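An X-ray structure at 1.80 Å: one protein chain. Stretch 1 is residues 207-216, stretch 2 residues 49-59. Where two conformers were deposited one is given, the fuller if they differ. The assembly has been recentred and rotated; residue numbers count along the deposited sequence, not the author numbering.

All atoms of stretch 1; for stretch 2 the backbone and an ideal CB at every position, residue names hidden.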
ATOM      1  N   ASP A 207      10.462   3.137  13.651  1.00 32.53           N
ATOM      2  CA  ASP A 207       9.038   3.106  13.346  1.00 35.04           C
ATOM      3  C   ASP A 207       8.695   4.073  12.226  1.00 30.51           C
ATOM      4  O   ASP A 207       9.572   4.751  11.681  1.00 29.22           O
ATOM      5  CB  ASP A 207       8.182   3.391  14.580  1.00 31.28           C
ATOM      6  CG  ASP A 207       8.510   4.704  15.253  1.00 34.18           C
ATOM      7  OD1 ASP A 207       9.230   5.539  14.663  1.00 38.15           O
ATOM      8  OD2 ASP A 207       8.017   4.911  16.387  1.00 40.05           O
ATOM      9  N   PHE A 208       7.412   4.121  11.882  1.00 26.57           N
ATOM     10  CA  PHE A 208       6.970   4.954  10.780  1.00 26.28           C
ATOM     11  C   PHE A 208       7.167   6.435  11.096  1.00 26.25           C
ATOM     12  O   PHE A 208       7.520   7.217  10.220  1.00 22.90           O
ATOM     13  CB  PHE A 208       5.506   4.644  10.451  1.00 25.70           C
ATOM     14  CG  PHE A 208       5.006   5.358   9.241  1.00 23.39           C
ATOM     15  CD1 PHE A 208       5.557   5.096   7.994  1.00 26.44           C
ATOM     16  CD2 PHE A 208       3.997   6.304   9.354  1.00 20.49           C
ATOM     17  CE1 PHE A 208       5.107   5.768   6.875  1.00 22.99           C
ATOM     18  CE2 PHE A 208       3.533   6.977   8.240  1.00 21.43           C
ATOM     19  CZ  PHE A 208       4.088   6.712   7.000  1.00 19.37           C
ATOM     20  N   ALA A 209       6.967   6.834  12.351  1.00 25.11           N
ATOM     21  CA  ALA A 209       7.194   8.230  12.712  1.00 26.59           C
ATOM     22  C   ALA A 209       8.626   8.662  12.362  1.00 24.79           C
ATOM     23  O   ALA A 209       8.842   9.786  11.909  1.00 25.68           O
ATOM     24  CB  ALA A 209       6.909   8.462  14.198  1.00 27.84           C
ATOM     25  N   HIS A 210       9.596   7.767  12.525  0.51 24.94           N
ATOM     26  CA  HIS A 210      10.995   8.108  12.244  0.51 26.78           C
ATOM     27  C   HIS A 210      11.271   8.270  10.743  0.51 25.84           C
ATOM     28  O   HIS A 210      12.173   8.995  10.335  0.51 23.58           O
ATOM     29  CB  HIS A 210      11.919   7.051  12.839  0.51 28.67           C
ATOM     30  CG  HIS A 210      11.785   6.916  14.322  0.51 30.26           C
ATOM     31  ND1 HIS A 210      11.966   5.720  14.984  0.51 34.73           N
ATOM     32  CD2 HIS A 210      11.461   7.826  15.270  0.51 31.19           C
ATOM     33  CE1 HIS A 210      11.767   5.902  16.276  0.51 29.94           C
ATOM     34  NE2 HIS A 210      11.460   7.172  16.477  0.51 29.70           N
ATOM     35  N   TYR A 211      10.494   7.577   9.927  1.00 26.47           N
ATOM     36  CA  TYR A 211      10.517   7.801   8.489  1.00 22.47           C
ATOM     37  C   TYR A 211      10.058   9.220   8.175  1.00 23.76           C
ATOM     38  O   TYR A 211      10.697   9.933   7.389  1.00 24.98           O
ATOM     39  CB  TYR A 211       9.619   6.771   7.804  1.00 24.39           C
ATOM     40  CG  TYR A 211       9.503   6.911   6.302  1.00 22.73           C
ATOM     41  CD1 TYR A 211      10.472   6.391   5.461  1.00 24.47           C
ATOM     42  CD2 TYR A 211       8.397   7.536   5.733  1.00 26.45           C
ATOM     43  CE1 TYR A 211      10.351   6.491   4.082  1.00 25.33           C
ATOM     44  CE2 TYR A 211       8.277   7.656   4.364  1.00 23.01           C
ATOM     45  CZ  TYR A 211       9.257   7.131   3.545  1.00 24.66           C
ATOM     46  OH  TYR A 211       9.137   7.239   2.179  1.00 26.41           O
ATOM     47  N   LEU A 212       8.968   9.630   8.813  1.00 20.95           N
ATOM     48  CA  LEU A 212       8.407  10.958   8.606  1.00 20.97           C
ATOM     49  C   LEU A 212       9.375  12.061   9.070  1.00 27.99           C
ATOM     50  O   LEU A 212       9.566  13.060   8.366  1.00 24.04           O
ATOM     51  CB  LEU A 212       7.061  11.087   9.313  1.00 22.94           C
ATOM     52  CG  LEU A 212       5.957  10.159   8.782  1.00 25.55           C
ATOM     53  CD1 LEU A 212       4.629  10.466   9.447  1.00 22.74           C
ATOM     54  CD2 LEU A 212       5.858  10.280   7.258  1.00 22.86           C
ATOM     55  N   TYR A 213       9.991  11.891  10.240  1.00 25.14           N
ATOM     56  CA  TYR A 213      10.979  12.881  10.702  1.00 26.39           C
ATOM     57  C   TYR A 213      12.168  12.971   9.747  1.00 26.60           C
ATOM     58  O   TYR A 213      12.656  14.068   9.439  1.00 28.30           O
ATOM     59  CB  TYR A 213      11.467  12.549  12.121  1.00 25.22           C
ATOM     60  CG  TYR A 213      10.419  12.841  13.175  1.00 25.68           C
ATOM     61  CD1 TYR A 213       9.924  14.128  13.348  1.00 28.83           C
ATOM     62  CD2 TYR A 213       9.923  11.830  13.996  1.00 27.97           C
ATOM     63  CE1 TYR A 213       8.950  14.403  14.306  1.00 31.40           C
ATOM     64  CE2 TYR A 213       8.956  12.094  14.957  1.00 25.10           C
ATOM     65  CZ  TYR A 213       8.474  13.380  15.109  1.00 27.96           C
ATOM     66  OH  TYR A 213       7.514  13.660  16.057  1.00 27.33           O
ATOM     67  N   HIS A 214      12.633  11.820   9.279  1.00 23.96           N
ATOM     68  CA  HIS A 214      13.750  11.782   8.339  1.00 29.51           C
ATOM     69  C   HIS A 214      13.427  12.482   7.005  1.00 34.62           C
ATOM     70  O   HIS A 214      14.278  13.201   6.467  1.00 28.97           O
ATOM     71  CB  HIS A 214      14.170  10.340   8.096  1.00 27.06           C
ATOM     72  CG  HIS A 214      15.500  10.205   7.431  1.00 42.17           C
ATOM     73  ND1 HIS A 214      15.679  10.406   6.077  1.00 46.61           N
ATOM     74  CD2 HIS A 214      16.721   9.908   7.934  1.00 39.73           C
ATOM     75  CE1 HIS A 214      16.954  10.227   5.773  1.00 44.91           C
ATOM     76  NE2 HIS A 214      17.607   9.922   6.881  1.00 48.46           N
ATOM     77  N   ARG A 215      12.217  12.285   6.473  1.00 27.26           N
ATOM     78  CA  ARG A 215      11.788  13.037   5.285  1.00 27.42           C
ATOM     79  C   ARG A 215      11.905  14.547   5.484  1.00 33.96           C
ATOM     80  O   ARG A 215      12.376  15.267   4.598  1.00 28.59           O
ATOM     81  CB  ARG A 215      10.342  12.720   4.907  1.00 26.68           C
ATOM     82  CG  ARG A 215      10.111  11.356   4.311  1.00 30.40           C
ATOM     83  CD  ARG A 215       8.841  11.375   3.457  1.00 27.06           C
ATOM     84  NE  ARG A 215       7.704  11.943   4.180  1.00 25.54           N
ATOM     85  CZ  ARG A 215       6.515  12.178   3.630  1.00 28.32           C
ATOM     86  NH1 ARG A 215       6.308  11.897   2.344  1.00 20.16           N
ATOM     87  NH2 ARG A 215       5.534  12.693   4.360  1.00 24.16           N
ATOM     88  N   VAL A 216      11.461  15.027   6.641  1.00 26.81           N
ATOM     89  CA  VAL A 216      11.462  16.458   6.918  1.00 26.99           C
ATOM     90  C   VAL A 216      12.890  16.958   7.115  1.00 32.84           C
ATOM     91  O   VAL A 216      13.233  18.055   6.680  1.00 31.63           O
ATOM     92  CB  VAL A 216      10.594  16.796   8.154  1.00 30.97           C
ATOM     93  CG1 VAL A 216      10.929  18.191   8.710  1.00 32.87           C
ATOM     94  CG2 VAL A 216       9.127  16.716   7.777  1.00 26.98           C
ATOM     95  N   UNK A  49       2.225   9.480  22.823  1.00 26.93           N
ATOM     96  CA  UNK A  49       3.663   9.465  22.606  1.00 28.18           C
ATOM     97  C   UNK A  49       4.096  10.471  21.524  1.00 33.45           C
ATOM     98  O   UNK A  49       5.182  11.069  21.605  1.00 29.99           O
ATOM     99  CB  UNK A  49       4.111   8.054  22.219  1.00 28.18           C
ATOM    100  N   UNK A  50       3.248  10.654  20.511  1.00 28.78           N
ATOM    101  CA  UNK A  50       3.562  11.583  19.421  1.00 28.68           C
ATOM    102  C   UNK A  50       2.299  11.963  18.670  1.00 29.55           C
ATOM    103  O   UNK A  50       1.245  11.328  18.815  1.00 25.96           O
ATOM    104  CB  UNK A  50       4.582  10.969  18.460  1.00 28.68           C
ATOM    105  N   UNK A  51       2.403  13.018  17.873  1.00 26.89           N
ATOM    106  CA  UNK A  51       1.321  13.388  16.989  1.00 25.57           C
ATOM    107  C   UNK A  51       1.955  13.942  15.716  1.00 27.74           C
ATOM    108  O   UNK A  51       2.775  14.865  15.779  1.00 27.10           O
ATOM    109  CB  UNK A  51       0.378  14.400  17.643  1.00 25.57           C
ATOM    110  N   UNK A  52       1.590  13.357  14.576  1.00 25.67           N
ATOM    111  CA  UNK A  52       2.158  13.745  13.273  1.00 24.88           C
ATOM    112  C   UNK A  52       1.068  13.864  12.220  1.00 25.51           C
ATOM    113  O   UNK A  52       0.006  13.277  12.354  1.00 26.07           O
ATOM    114  CB  UNK A  52       3.211  12.732  12.819  1.00 24.88           C
ATOM    115  N   UNK A  53       1.333  14.616  11.141  1.00 25.86           N
ATOM    116  CA  UNK A  53       0.354  14.558  10.049  1.00 22.74           C
ATOM    117  C   UNK A  53       0.353  13.157   9.452  1.00 21.08           C
ATOM    118  O   UNK A  53       1.403  12.494   9.471  1.00 22.81           O
ATOM    119  CB  UNK A  53       0.664  15.602   8.974  1.00 22.74           C
ATOM    120  N   UNK A  54      -0.806  12.707   8.977  1.00 19.18           N
ATOM    121  CA  UNK A  54      -0.865  11.510   8.156  1.00 21.01           C
ATOM    122  C   UNK A  54      -0.370  11.894   6.748  1.00 22.43           C
ATOM    123  O   UNK A  54      -0.599  13.014   6.301  1.00 23.69           O
ATOM    124  CB  UNK A  54      -2.280  10.929   8.120  1.00 21.01           C
ATOM    125  N   UNK A  55       0.284  10.974   6.053  1.00 21.63           N
ATOM    126  CA  UNK A  55       0.777  11.284   4.705  1.00 18.86           C
ATOM    127  C   UNK A  55      -0.364  11.259   3.700  1.00 20.85           C
ATOM    128  O   UNK A  55      -1.434  10.695   3.961  1.00 17.84           O
ATOM    129  CB  UNK A  55       1.867  10.296   4.287  1.00 18.86           C
ATOM    130  N   UNK A  56      -0.128  11.848   2.529  1.00 16.18           N
ATOM    131  CA  UNK A  56      -1.112  11.804   1.474  1.00 17.06           C
ATOM    132  C   UNK A  56      -1.415  10.363   1.087  1.00 15.49           C
ATOM    133  O   UNK A  56      -2.566  10.018   0.828  1.00 18.85           O
ATOM    134  CB  UNK A  56      -0.629  12.598   0.259  1.00 17.06           C
ATOM    135  N   UNK A  57      -0.386   9.519   1.061  1.00 17.02           N
ATOM    136  CA  UNK A  57      -0.599   8.112   0.693  1.00 18.80           C
ATOM    137  C   UNK A  57      -1.431   7.381   1.760  1.00 16.80           C
ATOM    138  O   UNK A  57      -2.329   6.602   1.442  1.00 17.62           O
ATOM    139  CB  UNK A  57       0.745   7.406   0.501  1.00 18.80           C
ATOM    140  N   UNK A  58      -1.125   7.627   3.027  1.00 19.53           N
ATOM    141  CA  UNK A  58      -1.983   7.089   4.093  1.00 18.52           C
ATOM    142  C   UNK A  58      -3.430   7.489   3.902  1.00 19.21           C
ATOM    143  O   UNK A  58      -4.346   6.664   4.037  1.00 16.83           O
ATOM    144  CB  UNK A  58      -1.497   7.564   5.464  1.00 18.52           C
ATOM    145  N   UNK A  59      -3.639   8.765   3.598  1.00 15.81           N
ATOM    146  CA  UNK A  59      -4.982   9.299   3.366  1.00 17.66           C
ATOM    147  C   UNK A  59      -5.675   8.677   2.155  1.00 18.72           C
ATOM    148  O   UNK A  59      -6.895   8.490   2.152  1.00 18.82           O
ATOM    149  CB  UNK A  59      -4.908  10.816   3.184  1.00 17.66           C
TER

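At position 49 the CA-to-CB bond points toward the helix, but no atom of stretch 1 lies within 5.5 Å of the ideal CB. A long polar chain could reach the carboxylate of Asp207, and a basic one would seem the natural choice. The residue is Glu49, so like charges meet: its OE1 stands 4.6 Å from Asp207 OD2. A water mediates, donating to Glu49 OE1 (3.1 Å) and to Asp207 OD2 (2.6 Å).

Position 50, in extended conformation, also points toward the helix, its ideal CB 4.6 Å from Tyr213 OH. A short acceptor, Asp or Asn, would suit the phenol, as might Ser. It is Asp50, and Tyr213 OH donates to Asp50 OD2 at 2.6 Å, with the carboxylate oxygen near the plane of the ring. Asp50 OD1 accepts from the backbone N of position 51 at 2.8 Å.

Strand alternation turns position 51 away, and stretch 1 sets no demand on it; Leu51 contributes through its backbone, where a water donates to Leu51 O (2.8 Å) and to Tyr213 OH (2.9 Å).

Position 52 points back toward the helix, its ideal CB 4.3 Å from Leu212 CD1. Ala209, Leu212 and the Tyr213 ring border an apolar site, and Leu, Ile or Met would suit. It is Leu52. Its CD1 lies 3.9 Å from Ala209 CB, while CD2 is 4.1 Å from Leu212 CD1 and sits over one face of the Tyr213 ring, 3.7 Å from Tyr213 CZ, in a CH-pi contact.

Position 53 points sideways; its phi of -66° admits proline among many others. Pro53 touches the helix through its carbonyl, with Pro53 O 3.8 Å from Leu212 CD1. Position 54 points away and is little constrained; it is Ala54.

Position 55 faces Phe208, Leu212 and Arg215 just before a helix, where Ser, Thr, Asp or Asn could cap and a methyl could also pack. Thr55 does both: Thr55 OG1 accepts from the backbone N of position 58 (2.9 Å), while Thr55 CG2 lies 3.5 Å from Leu212 CD2 and 3.7 Å from Arg215 NH2.

Positions 56 and 57, sideways and out of reach, accept most helix-compatible residues; they are Gln56 and Ala57. Position 58 points toward stretch 1 from a distance, so a long chain such as Gln, Glu, Met or Lys could reach the Phe208 ring. It is Gln58, whose NE2 comes within 3.5 Å of Phe208 CE2, and Gln58 OE1 accepts from Thr55 N (2.9 Å), reciprocating the cap. Position 59, out of reach, is His59.

Stretch 2 (49-59) EDLLPATQAQH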
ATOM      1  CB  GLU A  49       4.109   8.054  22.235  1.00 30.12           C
ATOM      2  CG  GLU A  49       5.570   7.929  21.895  1.00 35.93           C
ATOM      3  CD  GLU A  49       5.931   6.540  21.410  1.00 41.66           C
ATOM      4  OE1 GLU A  49       6.790   6.435  20.506  1.00 50.17           O
ATOM      5  OE2 GLU A  49       5.358   5.554  21.922  1.00 42.31           O
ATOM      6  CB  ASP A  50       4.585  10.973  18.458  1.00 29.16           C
ATOM      7  CG  ASP A  50       5.545  12.022  17.856  1.00 29.61           C
ATOM      8  OD1 ASP A  50       5.183  13.216  17.756  1.00 29.73           O
ATOM      9  OD2 ASP A  50       6.673  11.637  17.490  1.00 29.06           O
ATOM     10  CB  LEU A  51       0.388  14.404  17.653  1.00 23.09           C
ATOM     11  CG  LEU A  51      -0.979  14.606  17.002  1.00 28.41           C
ATOM     12  CD1 LEU A  51      -1.961  15.227  17.979  1.00 30.71           C
ATOM     13  CD2 LEU A  51      -0.844  15.464  15.744  1.00 28.74           C
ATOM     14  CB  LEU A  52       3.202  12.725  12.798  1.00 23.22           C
ATOM     15  CG  LEU A  52       4.363  12.396  13.729  1.00 31.57           C
ATOM     16  CD1 LEU A  52       4.040  11.133  14.531  1.00 33.75           C
ATOM     17  CD2 LEU A  52       5.651  12.244  12.955  1.00 30.28           C
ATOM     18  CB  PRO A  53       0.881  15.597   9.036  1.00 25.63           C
ATOM     19  CG  PRO A  53       1.868  16.454   9.837  1.00 27.22           C
ATOM     20  CD  PRO A  53       2.466  15.507  10.834  1.00 27.34           C
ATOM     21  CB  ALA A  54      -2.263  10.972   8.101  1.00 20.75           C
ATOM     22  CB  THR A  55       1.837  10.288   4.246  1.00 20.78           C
ATOM     23  OG1 THR A  55       1.232   8.995   4.076  1.00 18.83           O
ATOM     24  CG2 THR A  55       2.965  10.195   5.255  1.00 18.64           C
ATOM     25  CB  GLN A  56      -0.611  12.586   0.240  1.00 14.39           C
ATOM     26  CG  GLN A  56      -1.671  12.753  -0.820  1.00 17.61           C
ATOM     27  CD  GLN A  56      -1.253  13.778  -1.869  1.00 16.81           C
ATOM     28  OE1 GLN A  56      -0.181  14.345  -1.778  1.00 18.20           O
ATOM     29  NE2 GLN A  56      -2.093  13.984  -2.870  1.00 19.37           N
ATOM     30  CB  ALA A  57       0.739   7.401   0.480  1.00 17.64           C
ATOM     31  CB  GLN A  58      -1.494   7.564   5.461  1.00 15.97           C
ATOM     32  CG  GLN A  58      -0.278   6.817   5.945  1.00 16.43           C
ATOM     33  CD  GLN A  58       0.121   7.279   7.330  1.00 21.60           C
ATOM     34  OE1 GLN A  58       0.416   8.461   7.529  1.00 20.21           O
ATOM     35  NE2 GLN A  58       0.085   6.361   8.308  1.00 19.50           N
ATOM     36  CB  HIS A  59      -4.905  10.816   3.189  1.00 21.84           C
ATOM     37  CG  HIS A  59      -6.180  11.528   3.506  1.00 27.08           C
ATOM     38  ND1 HIS A  59      -6.415  12.833   3.133  1.00 30.37           N
ATOM     39  CD2 HIS A  59      -7.295  11.119   4.163  1.00 31.92           C
ATOM     40  CE1 HIS A  59      -7.614  13.201   3.549  1.00 32.35           C
ATOM     41  NE2 HIS A  59      -8.170  12.178   4.174  1.00 30.68           N
TER
HETATM   42  O   HOH W   1       6.710   6.859  17.485  1.00 40.01           O
HETATM   43  O   HOH W   2       5.470  15.606  15.520  1.00 28.47           O
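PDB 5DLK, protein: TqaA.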